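Local coordinates for type III effector NopAA (Sinorhizobium fredii USDA 257, PDB 6SDU), which hydrolyses xyloglucan as a secreted effector of a nitrogen-fixing symbiont, using a glycoside hydrolase family 12 domain that also accommodates cellobiose, at residues S22-Y26 / N38-G42; P45-T49 / V60-Q64; T123-S129 / L179-N185. One frame throughout, in Å; residues are numbered along the deposited sequence.

Contact 1: S22-Y26 / N38-G42; sequences SHAPY and NDVWG
Tyr26 N donates to Asn38 O at 2.7 Å, the one backbone-to-backbone hydrogen bond between 22-26, a loop, and 38-42, which continues from strand 34-40. The donor stands above the carbonyl plane, 47° out of it, and so is not on a lone pair. The backbones are nearest where the CA of Tyr26 lies 4.6 Å from the CA of Asp39. Within the loop, Ser22 OG accepts from Ala24 N and closes an ST turn.

Asn38 supplies the second bond from its side chain. With CG anti to the backbone N (chi1 -159°), the amide is directed at the loop, and ND2 reaches Ala24 O at 2.9 Å from above that carbonyl's plane. Its other end is held too, since OD1 accepts from Gln48 NE2, so both polar atoms of this buried amide are engaged.

The side chain of Tyr26 starts out away from the strand, but its ring turns back over it, with Asp39 CA and Val40 N over one face toward the rim. The carboxylate of Asp39 meets the CD1 side, its plane turned 41° from the ring. Farther out, Tyr26 OH is 3.3 Å from Trp41 CB, a packing approach.

The loop links strands 20-22 and 28-31. Strand 48-54 lies beside Asn38 and Val40, whereas strand 72-83 pairs with 38-42 through Asp39 and Tyr73.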
ATOM      1  N   SER A  22       5.631  11.724  15.304  1.00 30.17           N
ATOM      2  CA  SER A  22       6.168  12.848  14.538  1.00 29.83           C
ATOM      3  C   SER A  22       5.073  13.501  13.704  1.00 26.75           C
ATOM      4  O   SER A  22       4.171  12.825  13.199  1.00 27.97           O
ATOM      5  CB  SER A  22       7.322  12.428  13.616  1.00 27.54           C
ATOM      6  OG  SER A  22       7.725  13.507  12.792  1.00 34.42           O
ATOM      7  N   HIS A  23       5.125  14.823  13.609  1.00 37.14           N
ATOM      8  CA  HIS A  23       4.312  15.533  12.635  1.00 40.24           C
ATOM      9  C   HIS A  23       5.161  16.130  11.519  1.00 40.99           C
ATOM     10  O   HIS A  23       4.620  16.784  10.623  1.00 37.42           O
ATOM     11  CB  HIS A  23       3.461  16.610  13.318  1.00 49.66           C
ATOM     12  CG  HIS A  23       4.244  17.560  14.162  1.00 60.13           C
ATOM     13  ND1 HIS A  23       5.058  18.532  13.621  1.00 63.91           N
ATOM     14  CD2 HIS A  23       4.345  17.686  15.506  1.00 62.95           C
ATOM     15  CE1 HIS A  23       5.632  19.215  14.594  1.00 61.30           C
ATOM     16  NE2 HIS A  23       5.217  18.722  15.748  1.00 65.73           N
ATOM     17  N   ALA A  24       6.466  15.904  11.545  1.00 36.00           N
ATOM     18  CA  ALA A  24       7.368  16.423  10.523  1.00 36.42           C
ATOM     19  C   ALA A  24       7.256  15.618   9.233  1.00 37.65           C
ATOM     20  O   ALA A  24       7.185  14.378   9.279  1.00 37.00           O
ATOM     21  CB  ALA A  24       8.815  16.397  11.012  1.00 31.41           C
ATOM     22  N   PRO A  25       7.196  16.279   8.080  1.00 40.55           N
ATOM     23  CA  PRO A  25       7.236  15.548   6.812  1.00 37.75           C
ATOM     24  C   PRO A  25       8.510  14.715   6.757  1.00 35.21           C
ATOM     25  O   PRO A  25       9.588  15.189   7.116  1.00 35.11           O
ATOM     26  CB  PRO A  25       7.239  16.661   5.758  1.00 39.06           C
ATOM     27  CG  PRO A  25       6.772  17.878   6.472  1.00 40.07           C
ATOM     28  CD  PRO A  25       7.179  17.739   7.884  1.00 32.00           C
ATOM     29  N   TYR A  26       8.360  13.455   6.350  1.00 33.92           N
ATOM     30  CA  TYR A  26       9.410  12.445   6.191  1.00 32.72           C
ATOM     31  C   TYR A  26      10.088  12.056   7.504  1.00 36.60           C
ATOM     32  O   TYR A  26      11.174  11.455   7.472  1.00 36.58           O
ATOM     33  CB  TYR A  26      10.453  12.868   5.148  1.00 28.23           C
ATOM     34  CG  TYR A  26       9.867  12.858   3.734  1.00 38.08           C
ATOM     35  CD1 TYR A  26       9.781  11.671   2.993  1.00 37.08           C
ATOM     36  CD2 TYR A  26       9.344  14.032   3.167  1.00 32.08           C
ATOM     37  CE1 TYR A  26       9.224  11.662   1.711  1.00 37.65           C
ATOM     38  CE2 TYR A  26       8.797  14.032   1.898  1.00 29.85           C
ATOM     39  CZ  TYR A  26       8.734  12.843   1.176  1.00 39.14           C
ATOM     40  OH  TYR A  26       8.190  12.851  -0.088  1.00 44.56           O
ATOM     41  N   ASN A  38       6.675   9.076   7.931  1.00 31.29           N
ATOM     42  CA  ASN A  38       5.642  10.116   7.781  1.00 28.28           C
ATOM     43  C   ASN A  38       5.779  10.837   6.438  1.00 35.38           C
ATOM     44  O   ASN A  38       6.023  12.043   6.377  1.00 44.20           O
ATOM     45  CB  ASN A  38       5.729  11.110   8.933  1.00 31.65           C
ATOM     46  CG  ASN A  38       4.445  11.878   9.126  1.00 30.75           C
ATOM     47  OD1 ASN A  38       3.371  11.362   8.844  1.00 27.75           O
ATOM     48  ND2 ASN A  38       4.546  13.121   9.583  1.00 21.55           N
ATOM     49  N   ASP A  39       5.590  10.092   5.350  1.00 33.18           N
ATOM     50  CA  ASP A  39       5.842  10.629   4.008  1.00 38.18           C
ATOM     51  C   ASP A  39       4.709  11.537   3.538  1.00 36.66           C
ATOM     52  O   ASP A  39       3.577  11.066   3.368  1.00 37.96           O
ATOM     53  CB  ASP A  39       6.048   9.497   3.011  1.00 33.58           C
ATOM     54  CG  ASP A  39       7.347   8.778   3.218  1.00 42.45           C
ATOM     55  OD1 ASP A  39       8.006   9.025   4.261  1.00 48.00           O
ATOM     56  OD2 ASP A  39       7.719   7.984   2.317  1.00 45.20           O
ATOM     57  N   VAL A  40       5.008  12.842   3.389  1.00 21.15           N
ATOM     58  CA  VAL A  40       4.089  13.869   2.889  1.00 26.76           C
ATOM     59  C   VAL A  40       4.884  14.822   2.010  1.00 39.34           C
ATOM     60  O   VAL A  40       5.911  15.357   2.451  1.00 39.47           O
ATOM     61  CB  VAL A  40       3.406  14.697   3.997  1.00 31.06           C
ATOM     62  CG1 VAL A  40       2.177  15.394   3.441  1.00 23.84           C
ATOM     63  CG2 VAL A  40       3.068  13.865   5.180  1.00 45.23           C
ATOM     64  N   TRP A  41       4.443  15.011   0.765  1.00 38.13           N
ATOM     65  CA  TRP A  41       5.156  15.864  -0.188  1.00 38.91           C
ATOM     66  C   TRP A  41       4.224  16.822  -0.930  1.00 43.17           C
ATOM     67  O   TRP A  41       3.021  16.872  -0.642  1.00 37.76           O
ATOM     68  CB  TRP A  41       5.893  14.997  -1.195  1.00 31.91           C
ATOM     69  CG  TRP A  41       4.945  14.117  -1.909  1.00 34.58           C
ATOM     70  CD1 TRP A  41       4.225  14.426  -3.026  1.00 35.74           C
ATOM     71  CD2 TRP A  41       4.561  12.792  -1.535  1.00 32.09           C
ATOM     72  NE1 TRP A  41       3.442  13.359  -3.390  1.00 36.31           N
ATOM     73  CE2 TRP A  41       3.632  12.339  -2.496  1.00 36.64           C
ATOM     74  CE3 TRP A  41       4.933  11.935  -0.500  1.00 26.69           C
ATOM     75  CZ2 TRP A  41       3.060  11.069  -2.450  1.00 30.63           C
ATOM     76  CZ3 TRP A  41       4.355  10.667  -0.453  1.00 35.84           C
ATOM     77  CH2 TRP A  41       3.422  10.255  -1.415  1.00 29.78           C
ATOM     78  N   GLY A  42       4.743  17.569  -1.913  1.00 40.96           N
ATOM     79  CA  GLY A  42       3.848  18.340  -2.744  1.00 52.63           C
ATOM     80  C   GLY A  42       3.800  19.831  -2.471  1.00 56.47           C
ATOM     81  O   GLY A  42       4.550  20.370  -1.650  1.00 47.16           O
TER

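Contact 2: P45-T49 / V60-Q64; sequences PGPQT and VWSDQ
Gln64 folds back on Gly46 and engages it with both ends of its amide, though unequally: OE1 receives a straight bond (163°) from Gly46 N at 2.8 Å, whereas NE2 donates to Gly46 O at 3.0 Å from well above that carbonyl's plane, not on a lone pair. The bend at chi2 (-54°) curls the chain to bring the amide alongside the glycine. NE2 also donates to Ser62 OG at 2.9 Å, with the hydroxyl in the amide plane.

Ser62 in turn donates to Gln48 OE1, arriving in the carbonyl plane on a lone pair. Gln48 is extended, CG anti to the backbone N (chi1 -179°), which carries its amide along the face it shares with Ser62. OE1 takes a second bond from Ser72 OG; with Asn38 at the other end, the rotation of this buried group is fixed. Beside it, Val60 CG2 packs on Gln48 CG at 3.8 Å.

Trp61, on the face it shares with Thr49, meets Pro47 CB at the edge of its indole, at CZ3, 3.9 Å away.

The backbones are antiparallel. Thr49 and Trp61 form a hydrogen-bonded pair, Gln48 and Ser62 a non-hydrogen-bonded one. This is the open end of a beta hairpin, strands 48-54 and 57-62, in the family 12 beta-sandwich.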
ATOM      1  N   PRO A  45       1.125  20.702   1.492  1.00 56.54           N
ATOM      2  CA  PRO A  45       0.646  19.515   2.205  1.00 53.34           C
ATOM      3  C   PRO A  45      -0.083  19.911   3.473  1.00 46.40           C
ATOM      4  O   PRO A  45       0.329  20.830   4.181  1.00 40.37           O
ATOM      5  CB  PRO A  45       1.935  18.761   2.528  1.00 49.75           C
ATOM      6  CG  PRO A  45       2.961  19.850   2.690  1.00 44.27           C
ATOM      7  CD  PRO A  45       2.570  20.936   1.715  1.00 50.44           C
ATOM      8  N   GLY A  46      -1.072  19.107   3.847  1.00 40.99           N
ATOM      9  CA  GLY A  46      -1.783  19.376   5.066  1.00 32.90           C
ATOM     10  C   GLY A  46      -1.103  18.736   6.248  1.00 31.43           C
ATOM     11  O   GLY A  46      -0.190  17.919   6.108  1.00 31.38           O
ATOM     12  N   PRO A  47      -1.546  19.093   7.448  1.00 27.92           N
ATOM     13  CA  PRO A  47      -0.929  18.516   8.648  1.00 32.78           C
ATOM     14  C   PRO A  47      -1.118  17.011   8.674  1.00 31.18           C
ATOM     15  O   PRO A  47      -2.135  16.486   8.213  1.00 29.44           O
ATOM     16  CB  PRO A  47      -1.676  19.201   9.804  1.00 28.92           C
ATOM     17  CG  PRO A  47      -2.885  19.834   9.180  1.00 28.50           C
ATOM     18  CD  PRO A  47      -2.558  20.115   7.761  1.00 25.89           C
ATOM     19  N   GLN A  48      -0.114  16.318   9.205  1.00 24.50           N
ATOM     20  CA  GLN A  48      -0.174  14.870   9.310  1.00 30.93           C
ATOM     21  C   GLN A  48       0.689  14.443  10.477  1.00 31.64           C
ATOM     22  O   GLN A  48       1.880  14.771  10.497  1.00 30.14           O
ATOM     23  CB  GLN A  48       0.328  14.203   8.030  1.00 32.46           C
ATOM     24  CG  GLN A  48       0.257  12.705   8.077  1.00 27.65           C
ATOM     25  CD  GLN A  48       0.564  12.057   6.747  1.00 32.31           C
ATOM     26  OE1 GLN A  48      -0.274  12.021   5.840  1.00 32.88           O
ATOM     27  NE2 GLN A  48       1.761  11.499   6.638  1.00 28.36           N
ATOM     28  N   THR A  49       0.140  13.597  11.355  1.00 28.08           N
ATOM     29  CA  THR A  49       0.869  13.133  12.536  1.00 27.02           C
ATOM     30  C   THR A  49       0.762  11.618  12.635  1.00 29.95           C
ATOM     31  O   THR A  49      -0.340  11.061  12.748  1.00 28.93           O
ATOM     32  CB  THR A  49       0.321  13.799  13.809  1.00 30.79           C
ATOM     33  OG1 THR A  49       0.565  15.210  13.756  1.00 30.85           O
ATOM     34  CG2 THR A  49       0.946  13.199  15.090  1.00 26.14           C
ATOM     35  N   VAL A  60      -2.082   7.025  12.213  1.00 33.39           N
ATOM     36  CA  VAL A  60      -1.793   8.284  11.531  1.00 34.86           C
ATOM     37  C   VAL A  60      -3.088   9.083  11.353  1.00 37.23           C
ATOM     38  O   VAL A  60      -4.144   8.520  11.029  1.00 33.05           O
ATOM     39  CB  VAL A  60      -1.096   8.050  10.178  1.00 27.47           C
ATOM     40  CG1 VAL A  60      -1.965   7.179   9.278  1.00 25.49           C
ATOM     41  CG2 VAL A  60      -0.794   9.389   9.527  1.00 23.55           C
ATOM     42  N   TRP A  61      -3.017  10.390  11.619  1.00 31.69           N
ATOM     43  CA  TRP A  61      -4.093  11.341  11.333  1.00 26.07           C
ATOM     44  C   TRP A  61      -3.622  12.344  10.298  1.00 25.94           C
ATOM     45  O   TRP A  61      -2.491  12.820  10.378  1.00 29.74           O
ATOM     46  CB  TRP A  61      -4.530  12.081  12.578  1.00 21.06           C
ATOM     47  CG  TRP A  61      -5.483  13.214  12.350  1.00 25.60           C
ATOM     48  CD1 TRP A  61      -6.885  13.171  12.411  1.00 22.14           C
ATOM     49  CD2 TRP A  61      -5.146  14.591  12.096  1.00 26.01           C
ATOM     50  NE1 TRP A  61      -7.402  14.430  12.192  1.00 25.02           N
ATOM     51  CE2 TRP A  61      -6.373  15.322  12.018  1.00 30.65           C
ATOM     52  CE3 TRP A  61      -3.941  15.278  11.936  1.00 22.36           C
ATOM     53  CZ2 TRP A  61      -6.418  16.698  11.744  1.00 24.61           C
ATOM     54  CZ3 TRP A  61      -3.990  16.669  11.681  1.00 30.91           C
ATOM     55  CH2 TRP A  61      -5.228  17.357  11.597  1.00 22.69           C
ATOM     56  N   SER A  62      -4.466  12.649   9.315  1.00 26.10           N
ATOM     57  CA  SER A  62      -4.041  13.525   8.232  1.00 22.68           C
ATOM     58  C   SER A  62      -5.213  14.362   7.761  1.00 21.43           C
ATOM     59  O   SER A  62      -6.324  13.856   7.651  1.00 29.16           O
ATOM     60  CB  SER A  62      -3.448  12.694   7.063  1.00 21.64           C
ATOM     61  OG  SER A  62      -2.783  13.494   6.095  1.00 29.05           O
ATOM     62  N   ASP A  63      -4.957  15.638   7.485  1.00 26.09           N
ATOM     63  CA  ASP A  63      -5.929  16.608   6.963  1.00 27.77           C
ATOM     64  C   ASP A  63      -5.430  17.165   5.622  1.00 35.29           C
ATOM     65  O   ASP A  63      -4.835  18.246   5.575  1.00 34.58           O
ATOM     66  CB  ASP A  63      -6.107  17.744   8.007  1.00 28.48           C
ATOM     67  CG  ASP A  63      -7.087  18.812   7.562  1.00 35.05           C
ATOM     68  OD1 ASP A  63      -7.628  18.713   6.442  1.00 32.63           O
ATOM     69  OD2 ASP A  63      -7.313  19.774   8.341  1.00 43.07           O
ATOM     70  N   GLN A  64      -5.686  16.442   4.534  1.00 33.12           N
ATOM     71  CA  GLN A  64      -5.239  16.811   3.191  1.00 29.67           C
ATOM     72  C   GLN A  64      -6.374  17.440   2.383  1.00 31.14           C
ATOM     73  O   GLN A  64      -7.535  17.012   2.502  1.00 29.45           O
ATOM     74  CB  GLN A  64      -4.695  15.578   2.468  1.00 26.17           C
ATOM     75  CG  GLN A  64      -3.533  14.930   3.225  1.00 25.10           C
ATOM     76  CD  GLN A  64      -2.415  15.920   3.528  1.00 29.79           C
ATOM     77  OE1 GLN A  64      -2.063  16.738   2.678  1.00 22.46           O
ATOM     78  NE2 GLN A  64      -1.823  15.819   4.723  1.00 22.35           N
TER

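Contact 3: T123-S129 / L179-N185; sequences TNYTGNS and LRTSKTN
Lys183 and Tyr125 lie across each other at about a right angle, joined by several kinds of interaction. The first is charge-assisted hydrogen bonding: Lys183 NZ donates to Tyr125 O at 2.7 Å and to Gly127 O at 2.8 Å. Two carbonyls of one turn thus converge on the ammonium, which the extended lysine chain delivers to them.

The second is aromatic. Lys183 CE makes a CH-pi contact over the Tyr125 ring, 3.9 Å from its centroid and 14° off the normal; NZ, at 4.7 Å from the centroid, adds a cation-pi component. Leu179 CG lies over the opposite face, so the ring is sandwiched between aliphatic chains.

Neutral hydrogen bonds form the third group. Tyr125 OH donates to Arg180 O at 2.7 Å, its oxygen 37° out of the carbonyl plane. Thr184 N donates to Thr123 O, linking the backbones. Asn124 ND2 reaches Asn185 OD1 at 2.9 Å, the amide planes turned 51° apart, and one water accepts from both ND2 atoms. A second water bridges Ser129 OG and Thr181 O.

Strands 117-125 and 174-180 are neighbouring parallel strands of the larger sheet. Here the loops leaving their ends are clasped together by a tyrosine and a lysine, at one end of two adjacent inner strands in the family 12 beta-sandwich.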
ATOM      1  N   THR A 123      -6.288  -3.036   0.122  1.00 38.25           N
ATOM      2  CA  THR A 123      -7.237  -3.780   0.957  1.00 34.12           C
ATOM      3  C   THR A 123      -8.558  -3.040   1.172  1.00 35.80           C
ATOM      4  O   THR A 123      -9.608  -3.676   1.195  1.00 36.24           O
ATOM      5  CB  THR A 123      -6.618  -4.112   2.315  1.00 32.13           C
ATOM      6  OG1 THR A 123      -6.311  -2.895   3.029  1.00 29.06           O
ATOM      7  CG2 THR A 123      -5.370  -4.964   2.131  1.00 27.96           C
ATOM      8  N   ASN A 124      -8.529  -1.724   1.400  1.00 31.61           N
ATOM      9  CA  ASN A 124      -9.743  -0.925   1.579  1.00 29.66           C
ATOM     10  C   ASN A 124      -9.454   0.436   0.960  1.00 34.47           C
ATOM     11  O   ASN A 124      -8.331   0.940   1.061  1.00 33.41           O
ATOM     12  CB  ASN A 124     -10.155  -0.788   3.059  1.00 27.51           C
ATOM     13  CG  ASN A 124     -11.628  -0.363   3.240  1.00 30.51           C
ATOM     14  OD1 ASN A 124     -12.367  -0.125   2.272  1.00 28.00           O
ATOM     15  ND2 ASN A 124     -12.047  -0.251   4.490  1.00 28.88           N
ATOM     16  N   TYR A 125     -10.431   0.986   0.248  1.00 34.74           N
ATOM     17  CA  TYR A 125     -10.187   2.201  -0.517  1.00 27.05           C
ATOM     18  C   TYR A 125     -11.525   2.884  -0.766  1.00 30.03           C
ATOM     19  O   TYR A 125     -12.589   2.313  -0.520  1.00 35.28           O
ATOM     20  CB  TYR A 125      -9.428   1.890  -1.819  1.00 25.18           C
ATOM     21  CG  TYR A 125      -9.912   0.644  -2.575  1.00 31.35           C
ATOM     22  CD1 TYR A 125      -9.556  -0.654  -2.155  1.00 36.54           C
ATOM     23  CD2 TYR A 125     -10.692   0.767  -3.711  1.00 25.75           C
ATOM     24  CE1 TYR A 125      -9.992  -1.776  -2.838  1.00 36.31           C
ATOM     25  CE2 TYR A 125     -11.132  -0.352  -4.405  1.00 35.25           C
ATOM     26  CZ  TYR A 125     -10.789  -1.616  -3.968  1.00 38.58           C
ATOM     27  OH  TYR A 125     -11.235  -2.704  -4.665  1.00 32.82           O
ATOM     28  N   THR A 126     -11.466   4.134  -1.211  1.00 23.74           N
ATOM     29  CA  THR A 126     -12.695   4.884  -1.448  1.00 32.20           C
ATOM     30  C   THR A 126     -13.217   4.770  -2.870  1.00 26.99           C
ATOM     31  O   THR A 126     -14.280   5.318  -3.142  1.00 23.39           O
ATOM     32  CB  THR A 126     -12.497   6.377  -1.153  1.00 31.19           C
ATOM     33  OG1 THR A 126     -11.396   6.864  -1.933  1.00 25.49           O
ATOM     34  CG2 THR A 126     -12.220   6.583   0.286  1.00 27.19           C
ATOM     35  N   GLY A 127     -12.437   4.216  -3.799  1.00 31.07           N
ATOM     36  CA  GLY A 127     -12.872   3.961  -5.162  1.00 29.83           C
ATOM     37  C   GLY A 127     -13.473   2.573  -5.276  1.00 34.42           C
ATOM     38  O   GLY A 127     -13.877   1.972  -4.280  1.00 39.27           O
ATOM     39  N   ASN A 128     -13.577   2.062  -6.510  1.00 34.56           N
ATOM     40  CA  ASN A 128     -14.137   0.724  -6.737  1.00 31.82           C
ATOM     41  C   ASN A 128     -13.116  -0.223  -7.366  1.00 37.05           C
ATOM     42  O   ASN A 128     -12.172   0.211  -8.038  1.00 30.19           O
ATOM     43  CB  ASN A 128     -15.381   0.783  -7.615  1.00 33.72           C
ATOM     44  CG  ASN A 128     -16.380   1.846  -7.142  1.00 43.69           C
ATOM     45  OD1 ASN A 128     -16.698   2.769  -7.888  1.00 56.29           O
ATOM     46  ND2 ASN A 128     -16.843   1.734  -5.902  1.00 33.42           N
ATOM     47  N   SER A 129     -13.337  -1.536  -7.168  1.00 39.67           N
ATOM     48  CA  SER A 129     -12.433  -2.567  -7.686  1.00 30.05           C
ATOM     49  C   SER A 129     -12.373  -2.603  -9.209  1.00 36.66           C
ATOM     50  O   SER A 129     -11.424  -3.174  -9.757  1.00 45.05           O
ATOM     51  CB  SER A 129     -12.827  -3.953  -7.159  1.00 40.35           C
ATOM     52  OG  SER A 129     -14.086  -4.363  -7.661  1.00 44.94           O
ATOM     53  N   LEU A 179      -6.444  -4.808  -6.611  1.00 32.15           N
ATOM     54  CA  LEU A 179      -7.510  -4.208  -5.813  1.00 37.65           C
ATOM     55  C   LEU A 179      -8.419  -5.343  -5.365  1.00 40.00           C
ATOM     56  O   LEU A 179      -8.930  -6.086  -6.203  1.00 41.68           O
ATOM     57  CB  LEU A 179      -8.308  -3.173  -6.622  1.00 27.35           C
ATOM     58  CG  LEU A 179      -7.801  -1.732  -6.652  1.00 34.13           C
ATOM     59  CD1 LEU A 179      -6.384  -1.639  -7.174  1.00 22.91           C
ATOM     60  CD2 LEU A 179      -8.754  -0.850  -7.496  1.00 39.50           C
ATOM     61  N   ARG A 180      -8.598  -5.497  -4.053  1.00 42.00           N
ATOM     62  CA  ARG A 180      -9.457  -6.567  -3.563  1.00 33.72           C
ATOM     63  C   ARG A 180     -10.885  -6.347  -4.045  1.00 39.12           C
ATOM     64  O   ARG A 180     -11.450  -5.261  -3.869  1.00 39.59           O
ATOM     65  CB  ARG A 180      -9.425  -6.626  -2.039  1.00 34.05           C
ATOM     66  CG  ARG A 180      -8.698  -7.839  -1.513  1.00 47.46           C
ATOM     67  CD  ARG A 180      -8.882  -7.991  -0.041  1.00 48.25           C
ATOM     68  NE  ARG A 180     -10.179  -8.575   0.234  1.00 59.72           N
ATOM     69  CZ  ARG A 180     -10.371  -9.601   1.042  1.00 61.72           C
ATOM     70  NH1 ARG A 180      -9.346 -10.161   1.660  1.00 55.77           N
ATOM     71  NH2 ARG A 180     -11.590 -10.054   1.231  1.00 66.45           N
ATOM     72  N   THR A 181     -11.473  -7.392  -4.645  1.00 36.86           N
ATOM     73  CA  THR A 181     -12.842  -7.283  -5.143  1.00 34.65           C
ATOM     74  C   THR A 181     -13.827  -7.103  -4.004  1.00 37.71           C
ATOM     75  O   THR A 181     -14.919  -6.569  -4.220  1.00 42.84           O
ATOM     76  CB  THR A 181     -13.217  -8.499  -5.994  1.00 40.30           C
ATOM     77  OG1 THR A 181     -13.101  -9.704  -5.214  1.00 39.97           O
ATOM     78  CG2 THR A 181     -12.307  -8.565  -7.219  1.00 41.24           C
ATOM     79  N   SER A 182     -13.507  -7.631  -2.821  1.00 36.52           N
ATOM     80  CA  SER A 182     -14.251  -7.361  -1.597  1.00 44.72           C
ATOM     81  C   SER A 182     -13.325  -6.644  -0.613  1.00 42.81           C
ATOM     82  O   SER A 182     -12.297  -7.195  -0.208  1.00 41.58           O
ATOM     83  CB  SER A 182     -14.817  -8.654  -0.998  1.00 46.96           C
ATOM     84  OG  SER A 182     -15.758  -8.353   0.011  1.00 51.99           O
ATOM     85  N   LYS A 183     -13.670  -5.413  -0.248  1.00 46.12           N
ATOM     86  CA  LYS A 183     -12.843  -4.653   0.681  1.00 40.71           C
ATOM     87  C   LYS A 183     -12.935  -5.257   2.075  1.00 37.83           C
ATOM     88  O   LYS A 183     -13.966  -5.816   2.462  1.00 42.97           O
ATOM     89  CB  LYS A 183     -13.286  -3.197   0.728  1.00 38.53           C
ATOM     90  CG  LYS A 183     -13.222  -2.470  -0.603  1.00 37.66           C
ATOM     91  CD  LYS A 183     -14.098  -1.206  -0.560  1.00 32.61           C
ATOM     92  CE  LYS A 183     -14.004  -0.444  -1.877  1.00 31.86           C
ATOM     93  NZ  LYS A 183     -14.581   0.914  -1.734  1.00 39.68           N
ATOM     94  N   THR A 184     -11.833  -5.176   2.817  1.00 30.94           N
ATOM     95  CA  THR A 184     -11.780  -5.719   4.174  1.00 30.61           C
ATOM     96  C   THR A 184     -10.871  -4.846   5.032  1.00 37.80           C
ATOM     97  O   THR A 184     -10.002  -4.122   4.516  1.00 38.23           O
ATOM     98  CB  THR A 184     -11.290  -7.181   4.161  1.00 36.53           C
ATOM     99  OG1 THR A 184     -11.562  -7.813   5.427  1.00 43.68           O
ATOM    100  CG2 THR A 184      -9.782  -7.232   3.857  1.00 38.27           C
ATOM    101  N   ASN A 185     -11.092  -4.901   6.358  1.00 31.22           N
ATOM    102  CA  ASN A 185     -10.238  -4.205   7.320  1.00 34.78           C
ATOM    103  C   ASN A 185      -9.396  -5.141   8.176  1.00 33.48           C
ATOM    104  O   ASN A 185      -8.714  -4.670   9.099  1.00 39.38           O
ATOM    105  CB  ASN A 185     -11.060  -3.281   8.230  1.00 29.21           C
ATOM    106  CG  ASN A 185     -11.494  -2.009   7.514  1.00 30.45           C
ATOM    107  OD1 ASN A 185     -10.713  -1.418   6.762  1.00 30.04           O
ATOM    108  ND2 ASN A 185     -12.739  -1.583   7.735  1.00 30.09           N
TER
HETATM  109  O   HOH W   1     -14.718   0.060   6.206  1.00 40.99           O
HETATM  110  O   HOH W   2     -16.185  -6.079  -6.657  1.00 43.11           O

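In the fold
Contacts 1 and 2 adjoin, their centres 8 Å apart, and meet through Asn38 and Gln48, so the amides of one continue those of the other. Contact 1 touches both sheets, the larger through 34-40 and the smaller through Ser22, which ends its outermost strand 20-22; contact 2 belongs to a hairpin of the smaller. Contact 3, on the opposite side of the chain's centre from contact 1, reaches the same larger sheet. All are partly buried, but contact 3 lies nearer the chain's centre (about 12 Å between centres, against 17 Å), and contact 1 has the largest exposed share, four of nine touching residues. Contact 2 alone has a regular ladder; contact 3 relies on an ammonium, an aromatic ring and waters.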